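PDB 5FOC: leucyl-trna synthetase from Plasmodium falciparum, which probably charges tRNA(Leu) with leucine using ATP, and through the editing domain that forms this chain probably deacylates mischarged tRNA. Local coordinates for residues A[96-101]-A[108-113]; A[301-304]-A[309-312]; A[226-231]-A[236-241]; A[188-193]-A[197-202]. The protein carries 2 engineered substitutions. All blocks are in the same frame, centred on the assembly; numbering follows the deposited sequence.

In the fold
The four contacts follow one another along the editing domain. Contact 3 lies deepest, about 9 Å from the chain centre to its own centre. It is also the most polar, a hairpin in the large mixed sheet held by backbone bonds. Contact 4 comes next, a helix end packed on the segment that follows it, mostly apolar with one backbone bond. Contacts 1 and 2 lie farthest out, on opposite sides of the chain's centre, their centres about 52 Å apart. Both rest on aromatic rings, without a hydrogen bond between their segments. Only contacts 1 and 4 touch, where Thr96 packs on Leu202, and helix 172-178 borders both.

Contact 1: residues A[96-101]-A[108-113]; sequences TDFEKG and KIWNED
Phe98 and Trp110 both carry CG anti to the carbonyl carbon, with chi1 of -66° and -62°. This sends the two rings toward each other between the loop 96-101 and the end of helix 103-109. They form an offset edge-to-face (T-shaped) pair in the editing domain. The edge of Phe98 points at the face of Trp110, and the planes stand at 89°. The Phe98 ring centroid is 5.6 Å from that of the five-membered ring of the indole. The nearest carbons are Phe98 CE2 and Trp110 CZ2, at 3.8 Å. Ile109 adds an aliphatic contact: its CD1 lies near the plane of the Phe98 ring, 3.9 Å from CE1. Phe98 therefore meets both the last helical residue and the one that follows it.

No hydrogen bond joins the two segments here. Trp110 is the centre of an inverse gamma turn, which carries the chain from helix 103-109 toward helix 112-118. The turn is closed by a weak bond from Asn111 N to Ile109 O. Trp110 also packs on Met26, Ile29 and Gln33 of helix 18-35, and Phe95 meets it edge-to-face. Ile109 packs on Ile176 of helix 172-178. The next helix starts with Asn111 as its N-cap: Asn111 OD1 accepts from Asp113 N at 3.0 Å, with the donor tilted somewhat from the carbonyl plane.

Contact 2: residues A[301-304]-A[309-312]; sequences PEIG and KYYY
Ile303 and Tyr310 bring the two backbones closest, with their CA atoms 7.8 Å apart, where the loop 301-304 faces the helical segment 309-312. The side chains bridge this distance. Ile303 CG2 sits over the centre of the Tyr310 ring, 3.4 Å above its plane. This is a CH-pi contact, and the methyl lies 13° off the ring normal as seen from the centroid. The other branch of the isoleucine reaches the phenol end: Ile303 CD1 is 3.6 Å from Tyr310 OH. The two side chains cross at about a right angle, and the isoleucine lies across one face of the ring. Tyr310 has CG anti to its own N, chi1 -179°, which swings the ring out from the helix toward the loop.

Tyr311 continues the packing within the helix. Its ring has Tyr310 CD2 over its centre, 3.7 Å above the plane. In return, Tyr311 CD2 lies at the edge of the Tyr310 ring. Tyr311 also comes near the loop, with its OH 4.2 Å from Ile303 CG1. The interface is small and mostly apolar, with no hydrogen bond between the segments. Ile303 and Gly304 form a classic beta bulge just after strand 298-299, in a loop that leads directly into helix 307-314. The helix also packs through Tyr311 on Leu332 and Lys335 of helix 325-339, and through Tyr312 on Tyr266, Ala267 and Glu270 of helix 263-274.

Contact 3: residues A[226-231]-A[236-241]; sequences LETYTN and KNLYIL
Leu238 O is gripped by two donors of one residue. Thr228 OG1 gives it a 2.6 Å bond on a lone pair, in the carbonyl plane. Thr228 N donates at 2.9 Å from well above that plane. Thr228 chi1 of 67° places OG1 between the backbone N and the carbonyl carbon, next to this acceptor. The same hydroxyl also bonds Thr139 OG1 of strand 138-141, which pairs with strand 238-242. In return, Leu238 N donates to Thr228 O at 2.8 Å. These bonds mark the hydrogen-bonded pair of an antiparallel beta hairpin, strands 227-229 and 238-242, within the mixed sheet of the editing domain. Glu227 and Tyr239 form the neighbouring non-hydrogen-bonded pair, and Glu227 CG is 3.9 Å from Tyr239 CE1. On the Thr228 face, Ile240 CD1 touches Thr228 CG2 at 3.8 Å and also meets Leu226 CB. Leu226 O takes Ile240 N at 2.8 Å, nearly straight along its C=O. At the other end the Lys236 chain bends at chi2 (-59°) and crosses back to the first segment. Lys236 NZ donates to Thr230 O at 2.8 Å and to Ser233 O. A water links this ammonium to Asn231 OD1.

Contact 4: residues A[188-193]-A[197-202]; sequences NSLYNL and GIIPLL
Leu193 and Ile198 hold the tight part of this contact, at the C-terminal end of helix 190-195. Ile198 N donates to Leu193 O at 3.0 Å, with the donor tilted 28° from the carbonyl plane. The side chains of the same pair meet through Leu193 CD2 and Ile198 CD1, 3.7 Å apart. Gly197 is the first residue to leave the helix. Its positive phi of 74° belongs to a Schellman motif, which ends the helix and turns the chain back along it.

Ile199 then packs against two residues one turn apart. Its CG1 lies between the backbone N and the carbonyl carbon (chi1 72°). This directs the ethyl branch to the helix, with CG1 4.0 Å from Leu193 CB. Beyond it, Ile199 CD1 reaches Leu190 O at 3.6 Å and Leu190 CD2 at 4.1 Å. Leu190, Leu193, Ile198 and Ile199 are all buried, and Cys185 and Tyr183 of strand 181-185 border them.

The outer side is looser. There Leu201 CD2 only approaches the edge of the exposed Tyr191 ring, 4.4 Å from CD1. Leu201 belongs to strand 201-202, and its backbone bonds to Asn168 and Met170. One backbone hydrogen bond joins the segments at the turn. The rest is mainly apolar contact of Leu190, Leu193, Ile198 and Ile199, so it depends on burial and not on polar bonds.

Contact 1: residues A[96-101]-A[108-113]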
# COMPACT_ATOMS: atom_id res chain seq x y z
N THR A 96 11.98 -17.85 4.75
CA THR A 96 13.25 -18.48 4.41
C THR A 96 13.82 -19.16 5.68
O THR A 96 13.94 -18.54 6.75
CB THR A 96 14.22 -17.45 3.86
OG1 THR A 96 13.66 -16.82 2.67
CG2 THR A 96 15.60 -18.07 3.58
N ASP A 97 14.11 -20.46 5.57
CA ASP A 97 14.66 -21.22 6.68
C ASP A 97 16.03 -20.68 7.11
O ASP A 97 16.83 -20.23 6.29
CB ASP A 97 14.80 -22.69 6.33
CG ASP A 97 13.46 -23.36 6.15
OD1 ASP A 97 12.88 -23.24 5.05
OD2 ASP A 97 12.98 -23.97 7.12
N PHE A 98 16.26 -20.74 8.41
CA PHE A 98 17.55 -20.38 8.99
C PHE A 98 18.43 -21.61 9.04
O PHE A 98 18.01 -22.66 9.52
CB PHE A 98 17.37 -19.76 10.38
CG PHE A 98 16.66 -18.46 10.36
CD1 PHE A 98 17.35 -17.28 10.16
CD2 PHE A 98 15.27 -18.41 10.47
CE1 PHE A 98 16.68 -16.06 10.12
CE2 PHE A 98 14.59 -17.20 10.43
CZ PHE A 98 15.29 -16.02 10.25
N GLU A 99 19.64 -21.46 8.53
CA GLU A 99 20.65 -22.50 8.46
C GLU A 99 21.33 -22.70 9.82
O GLU A 99 21.15 -21.88 10.78
CB GLU A 99 21.70 -22.15 7.40
CG GLU A 99 21.15 -21.87 6.00
CD GLU A 99 20.77 -23.12 5.23
OE1 GLU A 99 21.42 -24.17 5.43
OE2 GLU A 99 19.83 -23.04 4.41
N LYS A 100 22.10 -23.78 9.93
CA LYS A 100 22.53 -24.30 11.25
C LYS A 100 23.17 -23.25 12.18
O LYS A 100 22.81 -23.16 13.37
CB LYS A 100 23.47 -25.51 11.09
CG LYS A 100 23.40 -26.49 12.25
CD LYS A 100 24.42 -26.22 13.34
CE LYS A 100 24.36 -27.29 14.42
NZ LYS A 100 25.58 -27.29 15.27
N GLY A 101 24.07 -22.44 11.62
CA GLY A 101 24.77 -21.39 12.37
C GLY A 101 24.19 -19.99 12.26
O GLY A 101 24.91 -19.01 12.50
N LYS A 108 17.83 -12.05 16.23
CA LYS A 108 17.82 -10.63 15.92
C LYS A 108 16.52 -10.21 15.22
O LYS A 108 15.97 -9.14 15.49
CB LYS A 108 19.03 -10.27 15.05
CG LYS A 108 19.24 -8.78 14.76
CD LYS A 108 20.45 -8.56 13.85
CE LYS A 108 21.01 -7.13 13.86
NZ LYS A 108 20.00 -6.05 13.73
N ILE A 109 16.03 -11.07 14.32
CA ILE A 109 14.84 -10.76 13.49
C ILE A 109 13.58 -10.99 14.34
O ILE A 109 12.70 -10.12 14.35
CB ILE A 109 14.78 -11.57 12.14
CG1 ILE A 109 15.99 -11.21 11.31
CG2 ILE A 109 13.53 -11.20 11.38
CD1 ILE A 109 16.28 -12.23 10.26
N TRP A 110 13.51 -12.13 15.03
CA TRP A 110 12.33 -12.50 15.84
C TRP A 110 12.41 -11.84 17.20
O TRP A 110 12.65 -12.48 18.20
CB TRP A 110 12.17 -14.01 15.95
CG TRP A 110 11.97 -14.70 14.58
CD1 TRP A 110 11.96 -14.13 13.32
CD2 TRP A 110 11.75 -16.09 14.37
NE1 TRP A 110 11.77 -15.09 12.34
CE2 TRP A 110 11.65 -16.31 12.95
CE3 TRP A 110 11.66 -17.19 15.22
CZ2 TRP A 110 11.39 -17.55 12.42
CZ3 TRP A 110 11.45 -18.44 14.68
CH2 TRP A 110 11.31 -18.60 13.28
N ASN A 111 12.31 -10.53 17.19
CA ASN A 111 12.71 -9.70 18.35
C ASN A 111 11.98 -8.41 18.22
O ASN A 111 11.97 -7.79 17.18
CB ASN A 111 14.24 -9.48 18.29
CG ASN A 111 14.82 -8.93 19.56
OD1 ASN A 111 14.36 -7.93 20.09
ND2 ASN A 111 15.90 -9.52 20.00
N GLU A 112 11.38 -7.91 19.29
CA GLU A 112 10.69 -6.63 19.19
C GLU A 112 11.58 -5.50 18.66
O GLU A 112 11.09 -4.62 17.93
CB GLU A 112 10.20 -6.19 20.61
CG GLU A 112 9.20 -5.06 20.57
CD GLU A 112 9.08 -4.36 21.93
OE1 GLU A 112 10.10 -3.78 22.35
OE2 GLU A 112 8.01 -4.42 22.56
N ASP A 113 12.87 -5.51 19.03
CA ASP A 113 13.84 -4.46 18.64
C ASP A 113 13.94 -4.37 17.10
O ASP A 113 14.13 -3.31 16.55
CB ASP A 113 15.25 -4.74 19.17
CG ASP A 113 15.46 -4.41 20.65
OD1 ASP A 113 14.64 -3.69 21.24
OD2 ASP A 113 16.49 -4.88 21.17

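Contact 2: residues A[301-304]-A[309-312]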
# COMPACT_ATOMS: atom_id res chain seq x y z
N PRO A 301 -13.34 20.88 -14.61
CA PRO A 301 -14.18 22.01 -15.01
C PRO A 301 -15.65 21.58 -15.13
O PRO A 301 -15.93 20.47 -15.57
CB PRO A 301 -13.61 22.40 -16.38
CG PRO A 301 -12.24 21.83 -16.41
CD PRO A 301 -12.32 20.56 -15.63
N GLU A 302 -16.57 22.40 -14.65
CA GLU A 302 -18.02 22.12 -14.73
C GLU A 302 -18.53 20.97 -13.85
O GLU A 302 -19.74 20.79 -13.76
CB GLU A 302 -18.48 21.92 -16.19
CG GLU A 302 -17.91 22.97 -17.15
CD GLU A 302 -18.91 23.53 -18.15
OE1 GLU A 302 -20.14 23.53 -17.89
OE2 GLU A 302 -18.45 24.02 -19.20
N ILE A 303 -17.63 20.22 -13.20
CA ILE A 303 -17.98 19.14 -12.28
C ILE A 303 -17.62 19.58 -10.85
O ILE A 303 -18.45 19.48 -9.94
CB ILE A 303 -17.22 17.84 -12.64
CG1 ILE A 303 -17.41 17.48 -14.13
CG2 ILE A 303 -17.65 16.67 -11.78
CD1 ILE A 303 -18.85 17.37 -14.58
N GLY A 304 -16.39 20.07 -10.67
CA GLY A 304 -15.85 20.46 -9.36
C GLY A 304 -14.92 19.37 -8.85
O GLY A 304 -14.36 18.56 -9.63
N LYS A 309 -16.88 10.47 -6.13
CA LYS A 309 -18.29 10.40 -5.77
C LYS A 309 -19.17 10.81 -6.96
O LYS A 309 -20.18 10.17 -7.23
CB LYS A 309 -18.56 11.34 -4.58
CG LYS A 309 -20.00 11.30 -4.06
CD LYS A 309 -20.21 12.20 -2.85
CE LYS A 309 -21.69 12.28 -2.60
NZ LYS A 309 -22.12 13.13 -1.47
N TYR A 310 -18.81 11.89 -7.64
CA TYR A 310 -19.61 12.38 -8.78
C TYR A 310 -19.85 11.26 -9.83
O TYR A 310 -20.97 11.07 -10.24
CB TYR A 310 -18.95 13.59 -9.45
CG TYR A 310 -19.75 14.14 -10.60
CD1 TYR A 310 -20.74 15.10 -10.40
CD2 TYR A 310 -19.51 13.69 -11.91
CE1 TYR A 310 -21.49 15.59 -11.47
CE2 TYR A 310 -20.24 14.18 -12.97
CZ TYR A 310 -21.23 15.12 -12.74
OH TYR A 310 -21.94 15.61 -13.82
N TYR A 311 -18.80 10.54 -10.22
CA TYR A 311 -18.95 9.43 -11.21
C TYR A 311 -19.57 8.15 -10.63
O TYR A 311 -20.27 7.43 -11.35
CB TYR A 311 -17.66 9.16 -11.97
CG TYR A 311 -17.41 10.29 -12.94
CD1 TYR A 311 -18.12 10.37 -14.16
CD2 TYR A 311 -16.57 11.35 -12.61
CE1 TYR A 311 -17.94 11.45 -15.04
CE2 TYR A 311 -16.36 12.42 -13.50
CZ TYR A 311 -17.06 12.48 -14.71
OH TYR A 311 -16.86 13.55 -15.58
N TYR A 312 -19.33 7.87 -9.34
CA TYR A 312 -20.05 6.82 -8.64
C TYR A 312 -21.57 7.01 -8.80
O TYR A 312 -22.28 6.10 -9.21
CB TYR A 312 -19.68 6.85 -7.17
CG TYR A 312 -20.31 5.80 -6.31
CD1 TYR A 312 -19.84 4.48 -6.31
CD2 TYR A 312 -21.39 6.13 -5.47
CE1 TYR A 312 -20.41 3.51 -5.51
CE2 TYR A 312 -21.98 5.16 -4.66
CZ TYR A 312 -21.48 3.86 -4.68
OH TYR A 312 -22.03 2.91 -3.89

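Contact 3: residues A[226-231]-A[236-241]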
# COMPACT_ATOMS: atom_id res chain seq x y z
N LEU A 226 -4.79 -2.15 10.99
CA LEU A 226 -3.54 -1.50 11.29
C LEU A 226 -3.56 -0.06 10.84
O LEU A 226 -4.08 0.28 9.76
CB LEU A 226 -2.33 -2.15 10.62
CG LEU A 226 -1.67 -3.38 11.18
CD1 LEU A 226 -0.44 -3.72 10.34
CD2 LEU A 226 -1.22 -3.11 12.59
N GLU A 227 -2.94 0.79 11.62
CA GLU A 227 -2.85 2.21 11.30
C GLU A 227 -1.57 2.43 10.50
O GLU A 227 -0.49 1.97 10.88
CB GLU A 227 -2.89 3.04 12.64
CG GLU A 227 -2.96 4.53 12.35
CD GLU A 227 -2.87 5.40 13.61
OE1 GLU A 227 -2.28 4.91 14.57
OE2 GLU A 227 -3.33 6.54 13.58
N THR A 228 -1.72 3.10 9.34
CA THR A 228 -0.56 3.49 8.50
C THR A 228 -0.54 5.00 8.22
O THR A 228 -1.54 5.71 8.45
CB THR A 228 -0.53 2.68 7.17
OG1 THR A 228 -1.63 3.07 6.39
CG2 THR A 228 -0.54 1.16 7.45
N TYR A 229 0.58 5.48 7.67
CA TYR A 229 0.65 6.86 7.23
C TYR A 229 1.72 6.96 6.13
O TYR A 229 2.57 6.08 6.01
CB TYR A 229 0.90 7.84 8.42
CG TYR A 229 2.25 7.67 9.01
CD1 TYR A 229 2.52 6.63 9.89
CD2 TYR A 229 3.30 8.52 8.64
CE1 TYR A 229 3.80 6.45 10.41
CE2 TYR A 229 4.59 8.31 9.12
CZ TYR A 229 4.83 7.29 10.03
OH TYR A 229 6.12 7.12 10.53
N THR A 230 1.67 8.06 5.41
CA THR A 230 2.76 8.42 4.47
C THR A 230 3.30 9.79 4.83
O THR A 230 2.67 10.50 5.69
CB THR A 230 2.26 8.50 3.00
OG1 THR A 230 1.53 9.71 2.80
CG2 THR A 230 1.44 7.26 2.61
N ASN A 231 4.40 10.23 4.25
CA ASN A 231 4.89 11.59 4.49
C ASN A 231 4.25 12.65 3.59
O ASN A 231 4.65 13.82 3.60
CB ASN A 231 6.42 11.64 4.40
CG ASN A 231 7.08 10.90 5.54
OD1 ASN A 231 6.63 10.96 6.70
ND2 ASN A 231 8.17 10.22 5.26
N LYS A 236 -2.85 11.22 9.19
CA LYS A 236 -1.87 10.16 9.47
C LYS A 236 -2.49 8.88 10.11
O LYS A 236 -1.76 8.02 10.59
CB LYS A 236 -0.71 10.71 10.34
CG LYS A 236 -0.02 11.97 9.84
CD LYS A 236 0.60 11.80 8.41
CE LYS A 236 1.28 13.11 7.95
NZ LYS A 236 1.82 12.99 6.59
N ASN A 237 -3.81 8.76 10.08
CA ASN A 237 -4.48 7.57 10.58
C ASN A 237 -5.12 6.74 9.49
O ASN A 237 -6.33 6.50 9.45
CB ASN A 237 -5.51 7.93 11.69
CG ASN A 237 -6.65 8.77 11.19
OD1 ASN A 237 -6.42 9.68 10.39
ND2 ASN A 237 -7.87 8.56 11.70
N LEU A 238 -4.26 6.26 8.58
CA LEU A 238 -4.75 5.60 7.40
C LEU A 238 -4.89 4.11 7.65
O LEU A 238 -3.94 3.32 7.49
CB LEU A 238 -3.74 5.85 6.27
CG LEU A 238 -3.25 7.26 6.10
CD1 LEU A 238 -2.28 7.35 4.87
CD2 LEU A 238 -4.38 8.21 5.90
N TYR A 239 -6.07 3.72 8.09
CA TYR A 239 -6.26 2.35 8.50
C TYR A 239 -6.21 1.48 7.25
O TYR A 239 -6.68 1.92 6.17
CB TYR A 239 -7.58 2.18 9.25
CG TYR A 239 -7.60 3.07 10.49
CD1 TYR A 239 -6.72 2.85 11.52
CD2 TYR A 239 -8.43 4.16 10.54
CE1 TYR A 239 -6.74 3.71 12.63
CE2 TYR A 239 -8.47 4.99 11.67
CZ TYR A 239 -7.58 4.76 12.66
OH TYR A 239 -7.63 5.61 13.78
N ILE A 240 -5.75 0.26 7.46
CA ILE A 240 -5.79 -0.75 6.38
C ILE A 240 -7.21 -1.30 6.27
O ILE A 240 -7.75 -1.84 7.24
CB ILE A 240 -4.77 -1.87 6.55
CG1 ILE A 240 -3.39 -1.28 6.49
CG2 ILE A 240 -4.93 -2.92 5.44
CD1 ILE A 240 -2.23 -2.21 6.71
N LEU A 241 -7.79 -1.25 5.05
CA LEU A 241 -9.10 -1.77 4.78
C LEU A 241 -9.07 -2.83 3.68
O LEU A 241 -8.17 -2.78 2.86
CB LEU A 241 -10.03 -0.65 4.34
CG LEU A 241 -10.35 0.52 5.26
CD1 LEU A 241 -11.33 1.45 4.56
CD2 LEU A 241 -10.96 -0.00 6.54
O HOH W 1 4.48 12.26 8.04

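Contact 4: residues A[188-193]-A[197-202]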
# COMPACT_ATOMS: atom_id res chain seq x y z
N ASN A 188 4.04 -11.21 -6.74
CA ASN A 188 4.17 -10.60 -8.09
C ASN A 188 5.25 -9.54 -8.19
O ASN A 188 5.97 -9.46 -9.16
CB ASN A 188 2.84 -9.98 -8.53
CG ASN A 188 2.95 -9.24 -9.84
OD1 ASN A 188 3.03 -9.92 -10.92
ND2 ASN A 188 2.96 -7.93 -9.83
N SER A 189 5.33 -8.67 -7.19
CA SER A 189 6.28 -7.56 -7.27
C SER A 189 7.73 -7.92 -7.01
O SER A 189 8.60 -7.14 -7.31
CB SER A 189 5.84 -6.43 -6.33
OG SER A 189 5.94 -6.83 -4.98
N LEU A 190 8.02 -9.08 -6.45
CA LEU A 190 9.33 -9.30 -5.82
C LEU A 190 10.51 -9.18 -6.76
O LEU A 190 11.41 -8.38 -6.55
CB LEU A 190 9.35 -10.63 -5.07
CG LEU A 190 8.52 -10.70 -3.76
CD1 LEU A 190 8.49 -12.14 -3.28
CD2 LEU A 190 9.03 -9.77 -2.64
N TYR A 191 10.46 -9.90 -7.90
CA TYR A 191 11.62 -9.85 -8.72
C TYR A 191 11.73 -8.52 -9.45
O TYR A 191 12.84 -8.08 -9.72
CB TYR A 191 11.64 -11.02 -9.65
CG TYR A 191 11.73 -12.35 -9.01
CD1 TYR A 191 12.81 -12.68 -8.22
CD2 TYR A 191 10.81 -13.35 -9.30
CE1 TYR A 191 12.93 -13.95 -7.64
CE2 TYR A 191 10.92 -14.63 -8.74
CZ TYR A 191 11.99 -14.92 -7.92
OH TYR A 191 12.13 -16.17 -7.35
N ASN A 192 10.58 -7.89 -9.74
CA ASN A 192 10.55 -6.52 -10.30
C ASN A 192 11.20 -5.54 -9.35
O ASN A 192 11.98 -4.69 -9.70
CB ASN A 192 9.10 -6.09 -10.63
CG ASN A 192 8.40 -7.03 -11.63
OD1 ASN A 192 7.31 -7.61 -11.35
ND2 ASN A 192 9.00 -7.19 -12.80
N LEU A 193 10.87 -5.67 -8.06
CA LEU A 193 11.55 -4.82 -7.10
C LEU A 193 13.07 -5.02 -7.08
O LEU A 193 13.83 -4.05 -7.01
CB LEU A 193 10.97 -5.04 -5.69
CG LEU A 193 9.52 -4.60 -5.46
CD1 LEU A 193 8.99 -5.16 -4.13
CD2 LEU A 193 9.37 -3.09 -5.58
N GLY A 197 16.34 -2.41 -8.08
CA GLY A 197 17.26 -2.05 -6.97
C GLY A 197 16.63 -1.67 -5.65
O GLY A 197 17.30 -1.04 -4.82
N ILE A 198 15.37 -2.03 -5.46
CA ILE A 198 14.63 -1.71 -4.23
C ILE A 198 14.85 -2.79 -3.18
O ILE A 198 14.87 -2.47 -2.00
CB ILE A 198 13.13 -1.51 -4.52
CG1 ILE A 198 12.98 -0.37 -5.56
CG2 ILE A 198 12.34 -1.22 -3.22
CD1 ILE A 198 11.61 -0.20 -6.17
N ILE A 199 14.95 -4.05 -3.57
CA ILE A 199 15.31 -5.12 -2.65
C ILE A 199 16.47 -5.91 -3.22
O ILE A 199 16.64 -5.88 -4.46
CB ILE A 199 14.12 -6.05 -2.34
CG1 ILE A 199 13.76 -6.95 -3.54
CG2 ILE A 199 12.90 -5.24 -1.89
CD1 ILE A 199 12.67 -7.97 -3.24
N PRO A 200 17.25 -6.61 -2.41
CA PRO A 200 18.31 -7.47 -2.86
C PRO A 200 17.83 -8.87 -3.15
O PRO A 200 16.72 -9.24 -2.79
CB PRO A 200 19.25 -7.51 -1.68
CG PRO A 200 18.34 -7.38 -0.52
CD PRO A 200 17.24 -6.47 -0.92
N LEU A 201 18.68 -9.59 -3.87
CA LEU A 201 18.58 -11.06 -4.04
C LEU A 201 19.51 -11.72 -3.02
O LEU A 201 20.53 -11.17 -2.68
CB LEU A 201 18.95 -11.47 -5.46
CG LEU A 201 18.06 -11.08 -6.62
CD1 LEU A 201 18.68 -11.52 -7.95
CD2 LEU A 201 16.68 -11.71 -6.38
N LEU A 202 19.12 -12.89 -2.54
CA LEU A 202 19.83 -13.64 -1.53
C LEU A 202 20.76 -14.65 -2.20
O LEU A 202 20.40 -15.27 -3.19
CB LEU A 202 18.81 -14.35 -0.63
CG LEU A 202 19.26 -15.35 0.42
CD1 LEU A 202 19.96 -14.69 1.58
CD2 LEU A 202 18.07 -16.20 0.88